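Local coordinates for amidohydrolase 2 (PDB 6UVZ), which is probably a hydrolase of the metal-dependent amidohydrolase superfamily, though its substrate is not known, at residues P18-L26 with V60-L71; L81-V89 with I97-P105. All coordinates share one frame; numbering follows the deposited sequence.

Contact 1 (P18-L26 with V60-L71); sequences PDAQDLPWL and VDAADHELEDRL
Trp25 reaches Val60 through its indole N-H. Trp25 NE1 donates to Val60 O at 2.8 Å. The bond is somewhat bent, with an angle of 148° at the hydrogen, and the carbonyl oxygen lies a little out of the ring plane. Asp61 O sits in plane at the same edge, nearest CD1. The turn about the first side-chain bond of Trp25 (chi1 63°) directs the NE1 edge at Val60 O. Beside it, Leu23 brings CD2 to 4.1 Å from Val60 CG2. The backbones join once, where Ala63 N donates to Asp22 O at 3.0 Å. Ala63 CB also rests by the carboxylate of Asp22. Farther along, the aliphatic part of Gln21 meets Leu71 from the opposite direction, Gln21 CG to Leu71 CD1 at 3.6 Å. Leu67 CD2 touches Ala20 O.

Both segments follow strands of the parallel TIM-barrel sheet. Residues 18-26 come after strand 7-13, and residues 60-71 run from strand 51-58 into helix 65-73. Two waters bridge them. One accepts from Gln21 NE2 and donates to Asp64 O; the other accepts from Asp22 N and Asp64 N. Gln21 OE1 is held by Asp17 N. Asp64 is the N-cap of the helix, with weak bonds from Glu66 N and Leu67 N to OD1. A leucine in place of Trp25 would probably leave Val60 O without this donor and open a gap beside Asp61. Val60 itself is positioned by its N-H, which donates to Glu68 OE2 at 2.9 Å. Tyr57 OH is a second partner of that oxygen, and Trp16 meets the Trp25 ring edge-to-face.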
loop_
_atom_site.group_PDB
_atom_site.type_symbol
_atom_site.label_atom_id
_atom_site.label_comp_id
_atom_site.label_asym_id
_atom_site.label_seq_id
_atom_site.Cartn_x
_atom_site.Cartn_y
_atom_site.Cartn_z
ATOM N N PRO A 18 -5.991 19.951 -3.171
ATOM C CA PRO A 18 -5.796 20.770 -1.963
ATOM C C PRO A 18 -6.868 21.827 -1.745
ATOM O O PRO A 18 -6.954 22.367 -0.634
ATOM C CB PRO A 18 -4.422 21.414 -2.194
ATOM C CG PRO A 18 -4.257 21.419 -3.679
ATOM C CD PRO A 18 -4.930 20.171 -4.168
ATOM N N ASP A 19 -7.681 22.140 -2.753
ATOM C CA ASP A 19 -8.753 23.115 -2.580
ATOM C C ASP A 19 -10.016 22.478 -2.010
ATOM O O ASP A 19 -10.561 22.960 -1.013
ATOM C CB ASP A 19 -9.064 23.803 -3.913
ATOM C CG ASP A 19 -7.945 24.714 -4.374
ATOM O OD1 ASP A 19 -7.016 24.226 -5.053
ATOM O OD2 ASP A 19 -7.990 25.920 -4.050
ATOM N N ALA A 20 -10.489 21.394 -2.628
ATOM C CA ALA A 20 -11.702 20.734 -2.165
ATOM C C ALA A 20 -11.478 19.889 -0.918
ATOM O O ALA A 20 -12.433 19.645 -0.173
ATOM C CB ALA A 20 -12.284 19.859 -3.277
ATOM N N GLN A 21 -10.248 19.443 -0.672
ATOM C CA GLN A 21 -9.936 18.590 0.462
ATOM C C GLN A 21 -9.014 19.315 1.434
ATOM O O GLN A 21 -8.334 20.282 1.079
ATOM C CB GLN A 21 -9.282 17.277 0.009
ATOM C CG GLN A 21 -10.182 16.405 -0.848
ATOM C CD GLN A 21 -9.474 15.167 -1.360
ATOM O OE1 GLN A 21 -8.836 15.195 -2.410
ATOM N NE2 GLN A 21 -9.586 14.072 -0.618
ATOM N N ASP A 22 -9.002 18.829 2.673
ATOM C CA ASP A 22 -8.179 19.383 3.743
ATOM C C ASP A 22 -7.202 18.307 4.195
ATOM O O ASP A 22 -7.593 17.355 4.878
ATOM C CB ASP A 22 -9.045 19.866 4.907
ATOM C CG ASP A 22 -8.236 20.534 6.002
ATOM O OD1 ASP A 22 -7.055 20.864 5.761
ATOM O OD2 ASP A 22 -8.781 20.727 7.110
ATOM N N LEU A 23 -5.937 18.455 3.810
ATOM C CA LEU A 23 -4.892 17.520 4.211
ATOM C C LEU A 23 -3.918 18.230 5.140
ATOM O O LEU A 23 -3.116 19.054 4.672
ATOM C CB LEU A 23 -4.160 16.959 2.990
ATOM C CG LEU A 23 -4.793 15.772 2.256
ATOM C CD1 LEU A 23 -6.107 16.148 1.586
ATOM C CD2 LEU A 23 -3.822 15.192 1.237
ATOM N N PRO A 24 -3.945 17.955 6.447
ATOM C CA PRO A 24 -3.061 18.701 7.358
ATOM C C PRO A 24 -1.589 18.393 7.159
ATOM O O PRO A 24 -0.752 19.292 7.303
ATOM C CB PRO A 24 -3.555 18.270 8.746
ATOM C CG PRO A 24 -4.156 16.923 8.527
ATOM C CD PRO A 24 -4.779 16.972 7.159
ATOM N N TRP A 25 -1.247 17.147 6.828
ATOM C CA TRP A 25 0.150 16.773 6.635
ATOM C C TRP A 25 0.776 17.430 5.412
ATOM O O TRP A 25 1.995 17.330 5.234
ATOM C CB TRP A 25 0.275 15.253 6.523
ATOM C CG TRP A 25 -0.439 14.674 5.340
ATOM C CD1 TRP A 25 -1.746 14.289 5.277
ATOM C CD2 TRP A 25 0.118 14.412 4.045
ATOM N NE1 TRP A 25 -2.039 13.805 4.025
ATOM C CE2 TRP A 25 -0.911 13.871 3.250
ATOM C CE3 TRP A 25 1.386 14.585 3.482
ATOM C CZ2 TRP A 25 -0.712 13.499 1.922
ATOM C CZ3 TRP A 25 1.582 14.217 2.163
ATOM C CH2 TRP A 25 0.539 13.680 1.398
ATOM N N LEU A 26 -0.018 18.094 4.572
ATOM C CA LEU A 26 0.507 18.765 3.391
ATOM C C LEU A 26 1.194 20.085 3.716
ATOM O O LEU A 26 1.876 20.638 2.846
ATOM C CB LEU A 26 -0.622 19.002 2.383
ATOM C CG LEU A 26 -0.292 18.741 0.914
ATOM C CD1 LEU A 26 0.288 17.346 0.738
ATOM C CD2 LEU A 26 -1.533 18.914 0.052
ATOM N N VAL A 60 -5.617 9.083 1.820
ATOM C CA VAL A 60 -4.612 10.137 1.861
ATOM C C VAL A 60 -4.583 10.838 3.221
ATOM O O VAL A 60 -4.047 11.940 3.333
ATOM C CB VAL A 60 -4.815 11.148 0.722
ATOM C CG1 VAL A 60 -4.686 10.459 -0.627
ATOM C CG2 VAL A 60 -6.172 11.826 0.851
ATOM N N ASP A 61 -5.151 10.212 4.253
ATOM C CA ASP A 61 -5.190 10.777 5.604
ATOM C C ASP A 61 -5.863 12.150 5.601
ATOM O O ASP A 61 -5.340 13.130 6.136
ATOM C CB ASP A 61 -3.784 10.848 6.211
ATOM C CG ASP A 61 -3.806 10.987 7.720
ATOM O OD1 ASP A 61 -4.148 9.999 8.403
ATOM O OD2 ASP A 61 -3.476 12.081 8.224
ATOM N N ALA A 62 -7.039 12.212 4.984
ATOM C CA ALA A 62 -7.779 13.458 4.882
ATOM C C ALA A 62 -8.441 13.803 6.213
ATOM O O ALA A 62 -8.669 12.944 7.069
ATOM C CB ALA A 62 -8.833 13.370 3.778
ATOM N N ALA A 63 -8.752 15.091 6.378
ATOM C CA ALA A 63 -9.385 15.543 7.612
ATOM C C ALA A 63 -10.828 15.067 7.700
ATOM O O ALA A 63 -11.293 14.669 8.776
ATOM C CB ALA A 63 -9.314 17.066 7.713
ATOM N N ASP A 64 -11.552 15.099 6.585
ATOM C CA ASP A 64 -12.940 14.647 6.521
ATOM C C ASP A 64 -12.955 13.324 5.763
ATOM O O ASP A 64 -12.922 13.304 4.528
ATOM C CB ASP A 64 -13.823 15.696 5.850
ATOM C CG ASP A 64 -15.304 15.386 5.983
ATOM O OD1 ASP A 64 -15.651 14.332 6.556
ATOM O OD2 ASP A 64 -16.125 16.204 5.515
ATOM N N HIS A 65 -13.004 12.217 6.508
ATOM C CA HIS A 65 -13.010 10.904 5.874
ATOM C C HIS A 65 -14.304 10.655 5.109
ATOM O O HIS A 65 -14.299 9.930 4.109
ATOM C CB HIS A 65 -12.791 9.810 6.919
ATOM C CG HIS A 65 -13.868 9.737 7.955
ATOM N ND1 HIS A 65 -13.837 10.483 9.114
ATOM C CD2 HIS A 65 -15.004 9.004 8.011
ATOM C CE1 HIS A 65 -14.910 10.215 9.837
ATOM N NE2 HIS A 65 -15.635 9.320 9.189
ATOM N N GLU A 66 -15.415 11.245 5.557
ATOM C CA GLU A 66 -16.671 11.094 4.830
ATOM C C GLU A 66 -16.603 11.774 3.469
ATOM O O GLU A 66 -17.168 11.274 2.489
ATOM C CB GLU A 66 -17.829 11.650 5.660
ATOM C CG GLU A 66 -19.194 11.497 5.006
ATOM C CD GLU A 66 -20.334 11.825 5.951
ATOM O OE1 GLU A 66 -20.119 11.788 7.180
ATOM O OE2 GLU A 66 -21.446 12.121 5.462
ATOM N N LEU A 67 -15.911 12.913 3.387
ATOM C CA LEU A 67 -15.711 13.564 2.096
ATOM C C LEU A 67 -14.842 12.712 1.181
ATOM O O LEU A 67 -15.096 12.629 -0.026
ATOM C CB LEU A 67 -15.088 14.946 2.295
ATOM C CG LEU A 67 -14.640 15.676 1.026
ATOM C CD1 LEU A 67 -15.816 15.922 0.096
ATOM C CD2 LEU A 67 -13.939 16.982 1.368
ATOM N N GLU A 68 -13.811 12.069 1.739
ATOM C CA GLU A 68 -12.957 11.204 0.935
ATOM C C GLU A 68 -13.714 9.984 0.425
ATOM O O GLU A 68 -13.444 9.508 -0.684
ATOM C CB GLU A 68 -11.737 10.771 1.747
ATOM C CG GLU A 68 -10.724 9.963 0.957
ATOM C CD GLU A 68 -9.599 9.439 1.823
ATOM O OE1 GLU A 68 -9.808 9.284 3.045
ATOM O OE2 GLU A 68 -8.504 9.187 1.281
ATOM N N ASP A 69 -14.658 9.465 1.214
ATOM C CA ASP A 69 -15.480 8.354 0.746
ATOM C C ASP A 69 -16.353 8.775 -0.429
ATOM O O ASP A 69 -16.482 8.033 -1.410
ATOM C CB ASP A 69 -16.345 7.818 1.887
ATOM C CG ASP A 69 -15.526 7.361 3.079
ATOM O OD1 ASP A 69 -14.355 6.974 2.887
ATOM O OD2 ASP A 69 -16.058 7.386 4.209
ATOM N N ARG A 70 -16.953 9.964 -0.351
ATOM C CA ARG A 70 -17.830 10.428 -1.421
ATOM C C ARG A 70 -17.038 10.754 -2.681
ATOM O O ARG A 70 -17.429 10.365 -3.789
ATOM C CB ARG A 70 -18.626 11.648 -0.958
ATOM C CG ARG A 70 -19.514 12.246 -2.039
ATOM C CD ARG A 70 -20.269 13.466 -1.539
ATOM N NE ARG A 70 -19.397 14.619 -1.339
ATOM C CZ ARG A 70 -19.152 15.537 -2.268
ATOM N NH1 ARG A 70 -19.714 15.437 -3.465
ATOM N NH2 ARG A 70 -18.347 16.556 -2.001
ATOM N N LEU A 71 -15.920 11.469 -2.532
ATOM C CA LEU A 71 -15.132 11.874 -3.691
ATOM C C LEU A 71 -14.598 10.687 -4.478
ATOM O O LEU A 71 -14.319 10.827 -5.673
ATOM C CB LEU A 71 -13.970 12.769 -3.256
ATOM C CG LEU A 71 -14.332 14.202 -2.862
ATOM C CD1 LEU A 71 -13.079 15.003 -2.552
ATOM C CD2 LEU A 71 -15.143 14.870 -3.962
HETATM O O HOH W 1 -11.448 14.306 1.899
HETATM O O HOH W 2 -10.897 16.526 3.693
#

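Contact 2 (L81-V89 with I97-P105); sequences LKRMLQGRV and INADGIREP
Asp100 points its side chain at the strand that holds Lys82, Arg83 and Met84. Its CB lies 3.7 Å from Met84 CE, the end of a selenomethionine. Asp100 CG meets Lys82 CD at 3.5 Å, the two side chains crossing at about a right angle. OD1 faces the charged end of Lys82, with NZ beyond salt-bridge range. At the tip, Asp100 OD2 accepts from Arg83 N at 3.1 Å through its anti lone pair. CG lies beside the backbone N of Asp100 (chi1 -62°), so the carboxylate and the N-H both face Arg83. That N donates to Arg83 O, so Asp100 grips Arg83 at both backbone polar atoms.

Beyond this point the segments pair as parallel strands. Arg103 N donates to Leu85 O at 3.0 Å. The bonds from Leu85 N to Gly101 O and from Gly87 N to Arg103 O are weak. Met84 SE lies by Gly101 CA. Farther along, Glu104 OE1 accepts from Val89 N, which comes from above the carboxylate plane. Glu104 OE2 forms a salt bridge with Arg115.

Strands 80-86 and 101-103 are neighbours in the barrel sheet. Strand 51-58 flanks the first and strand 135-137 the second, while helix 65-73 packs on Leu85 and Gln86.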
loop_
_atom_site.group_PDB
_atom_site.type_symbol
_atom_site.label_atom_id
_atom_site.label_comp_id
_atom_site.label_asym_id
_atom_site.label_seq_id
_atom_site.Cartn_x
_atom_site.Cartn_y
_atom_site.Cartn_z
ATOM N N LEU A 81 -8.879 0.535 -9.575
ATOM C CA LEU A 81 -9.294 -0.857 -9.430
ATOM C C LEU A 81 -9.866 -1.122 -8.044
ATOM O O LEU A 81 -10.947 -1.708 -7.907
ATOM C CB LEU A 81 -8.113 -1.786 -9.713
ATOM C CG LEU A 81 -7.962 -2.343 -11.132
ATOM C CD1 LEU A 81 -8.202 -1.270 -12.180
ATOM C CD2 LEU A 81 -6.585 -2.963 -11.309
ATOM N N LYS A 82 -9.154 -0.699 -7.001
ATOM C CA LYS A 82 -9.569 -0.915 -5.626
ATOM C C LYS A 82 -9.399 0.372 -4.833
ATOM O O LYS A 82 -8.576 1.227 -5.174
ATOM C CB LYS A 82 -8.764 -2.046 -4.968
ATOM C CG LYS A 82 -8.892 -3.397 -5.656
ATOM C CD LYS A 82 -10.302 -3.952 -5.543
ATOM C CE LYS A 82 -10.425 -5.288 -6.258
ATOM N NZ LYS A 82 -11.776 -5.891 -6.094
ATOM N N ARG A 83 -10.185 0.502 -3.766
ATOM C CA ARG A 83 -10.172 1.684 -2.914
ATOM C C ARG A 83 -9.914 1.261 -1.476
ATOM O O ARG A 83 -10.712 0.519 -0.893
ATOM C CB ARG A 83 -11.489 2.454 -3.021
ATOM C CG ARG A 83 -11.685 3.127 -4.364
ATOM C CD ARG A 83 -13.123 3.565 -4.569
ATOM N NE ARG A 83 -13.318 4.152 -5.891
ATOM C CZ ARG A 83 -13.449 3.445 -7.008
ATOM N NH1 ARG A 83 -13.404 2.120 -6.967
ATOM N NH2 ARG A 83 -13.621 4.062 -8.169
HETATM N N MSE A 84 -8.806 1.730 -0.914
HETATM C CA MSE A 84 -8.455 1.438 0.471
HETATM C C MSE A 84 -8.719 2.655 1.350
HETATM O O MSE A 84 -7.833 3.484 1.561
HETATM C CB MSE A 84 -6.989 1.015 0.577
HETATM C CG MSE A 84 -6.614 -0.150 -0.323
HETATM SE SE MSE A 84 -7.462 -1.817 0.216
HETATM C CE MSE A 84 -8.327 -2.285 -1.461
ATOM N N LEU A 85 -9.942 2.758 1.855
ATOM C CA LEU A 85 -10.350 3.890 2.672
ATOM C C LEU A 85 -9.982 3.649 4.135
ATOM O O LEU A 85 -9.625 2.542 4.539
ATOM C CB LEU A 85 -11.848 4.140 2.505
ATOM C CG LEU A 85 -12.254 4.309 1.036
ATOM C CD1 LEU A 85 -13.755 4.484 0.878
ATOM C CD2 LEU A 85 -11.510 5.478 0.410
ATOM N N GLN A 86 -10.064 4.709 4.933
ATOM C CA GLN A 86 -9.582 4.648 6.304
ATOM C C GLN A 86 -10.686 4.223 7.268
ATOM O O GLN A 86 -11.880 4.319 6.975
ATOM C CB GLN A 86 -8.998 5.994 6.738
ATOM C CG GLN A 86 -9.970 7.160 6.696
ATOM C CD GLN A 86 -9.352 8.441 7.225
ATOM O OE1 GLN A 86 -9.569 9.522 6.678
ATOM N NE2 GLN A 86 -8.577 8.326 8.298
ATOM N N GLY A 87 -10.262 3.747 8.432
ATOM C CA GLY A 87 -11.190 3.305 9.457
ATOM C C GLY A 87 -10.425 2.822 10.669
ATOM O O GLY A 87 -9.195 2.715 10.657
ATOM N N ARG A 88 -11.179 2.535 11.727
ATOM C CA ARG A 88 -10.631 2.016 12.974
ATOM C C ARG A 88 -11.024 0.551 13.105
ATOM O O ARG A 88 -12.215 0.229 13.173
ATOM C CB ARG A 88 -11.130 2.824 14.172
ATOM C CG ARG A 88 -10.539 2.389 15.503
ATOM C CD ARG A 88 -10.931 3.340 16.623
ATOM N NE ARG A 88 -10.411 2.902 17.915
ATOM C CZ ARG A 88 -9.194 3.185 18.366
ATOM N NH1 ARG A 88 -8.361 3.907 17.630
ATOM N NH2 ARG A 88 -8.807 2.743 19.555
ATOM N N VAL A 89 -10.024 -0.327 13.143
ATOM C CA VAL A 89 -10.268 -1.767 13.105
ATOM C C VAL A 89 -10.986 -2.202 14.375
ATOM O O VAL A 89 -10.506 -1.971 15.490
ATOM C CB VAL A 89 -8.955 -2.536 12.918
ATOM C CG1 VAL A 89 -9.182 -4.026 13.119
ATOM C CG2 VAL A 89 -8.376 -2.262 11.541
ATOM N N ILE A 97 -19.409 1.624 2.217
ATOM C CA ILE A 97 -20.052 0.585 1.424
ATOM C C ILE A 97 -19.391 0.421 0.060
ATOM O O ILE A 97 -19.583 -0.608 -0.599
ATOM C CB ILE A 97 -21.558 0.885 1.289
ATOM C CG1 ILE A 97 -22.327 -0.373 0.873
ATOM C CG2 ILE A 97 -21.796 2.013 0.299
ATOM C CD1 ILE A 97 -23.828 -0.196 0.871
ATOM N N ASN A 98 -18.602 1.400 -0.378
ATOM C CA ASN A 98 -17.877 1.319 -1.639
ATOM C C ASN A 98 -16.405 0.981 -1.447
ATOM O O ASN A 98 -15.647 0.983 -2.423
ATOM C CB ASN A 98 -18.010 2.634 -2.411
ATOM C CG ASN A 98 -17.371 3.802 -1.685
ATOM O OD1 ASN A 98 -17.414 3.881 -0.458
ATOM N ND2 ASN A 98 -16.771 4.713 -2.442
ATOM N N ALA A 99 -15.984 0.687 -0.220
ATOM C CA ALA A 99 -14.581 0.438 0.081
ATOM C C ALA A 99 -14.244 -1.031 -0.135
ATOM O O ALA A 99 -14.994 -1.918 0.286
ATOM C CB ALA A 99 -14.258 0.847 1.519
ATOM N N ASP A 100 -13.114 -1.283 -0.795
ATOM C CA ASP A 100 -12.621 -2.639 -0.987
ATOM C C ASP A 100 -11.710 -3.098 0.144
ATOM O O ASP A 100 -11.462 -4.302 0.272
ATOM C CB ASP A 100 -11.872 -2.745 -2.319
ATOM C CG ASP A 100 -12.759 -2.444 -3.513
ATOM O OD1 ASP A 100 -13.756 -3.167 -3.716
ATOM O OD2 ASP A 100 -12.466 -1.473 -4.243
ATOM N N GLY A 101 -11.214 -2.172 0.957
ATOM C CA GLY A 101 -10.358 -2.507 2.078
ATOM C C GLY A 101 -10.234 -1.320 3.007
ATOM O O GLY A 101 -10.790 -0.247 2.758
ATOM N N ILE A 102 -9.483 -1.524 4.086
ATOM C CA ILE A 102 -9.350 -0.539 5.153
ATOM C C ILE A 102 -7.878 -0.367 5.500
ATOM O O ILE A 102 -7.122 -1.344 5.542
ATOM C CB ILE A 102 -10.157 -0.953 6.406
ATOM C CG1 ILE A 102 -11.656 -0.941 6.106
ATOM C CG2 ILE A 102 -9.846 -0.039 7.582
ATOM C CD1 ILE A 102 -12.194 0.428 5.753
ATOM N N ARG A 103 -7.471 0.879 5.741
ATOM C CA ARG A 103 -6.171 1.178 6.325
ATOM C C ARG A 103 -6.372 2.036 7.564
ATOM O O ARG A 103 -7.038 3.073 7.502
ATOM C CB ARG A 103 -5.245 1.903 5.343
ATOM C CG ARG A 103 -3.865 2.176 5.932
ATOM C CD ARG A 103 -2.873 2.690 4.901
ATOM N NE ARG A 103 -2.877 4.146 4.809
ATOM C CZ ARG A 103 -1.940 4.856 4.187
ATOM N NH1 ARG A 103 -0.919 4.242 3.604
ATOM N NH2 ARG A 103 -2.022 6.178 4.151
ATOM N N GLU A 104 -5.801 1.601 8.686
ATOM C CA GLU A 104 -5.802 2.404 9.897
ATOM C C GLU A 104 -4.439 3.049 10.061
ATOM O O GLU A 104 -3.442 2.328 10.234
ATOM C CB GLU A 104 -6.135 1.553 11.117
ATOM C CG GLU A 104 -6.151 2.337 12.420
ATOM C CD GLU A 104 -6.561 1.493 13.610
ATOM O OE1 GLU A 104 -7.025 0.352 13.402
ATOM O OE2 GLU A 104 -6.419 1.972 14.755
ATOM N N PRO A 105 -4.333 4.378 10.003
ATOM C CA PRO A 105 -3.019 5.019 10.145
ATOM C C PRO A 105 -2.419 4.801 11.523
ATOM O O PRO A 105 -2.632 5.604 12.437
ATOM C CB PRO A 105 -3.320 6.501 9.885
ATOM C CG PRO A 105 -4.770 6.655 10.210
ATOM C CD PRO A 105 -5.413 5.361 9.805
#

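Contact 1 closes before contact 2 opens along the chain, and their centres lie about 14 Å apart. Helix 65-73 joins them: its first turns belong to contact 1, and the next strand, 80-86, belongs to contact 2. The two also touch directly. His65 packs on Gln86 and Asp69 on Leu85, and Asp69 O takes a weak hydrogen bond from Asn98 ND2. Contact 2 lies in the parallel sheet, about 11 Å from the centre of the chain. Contact 1 is a surface contact about 18 Å out. It joins the loop after strand 7-13 to the loop and helix after strand 51-58, whereas contact 2 pairs strands 80-86 and 101-103 of the TIM barrel.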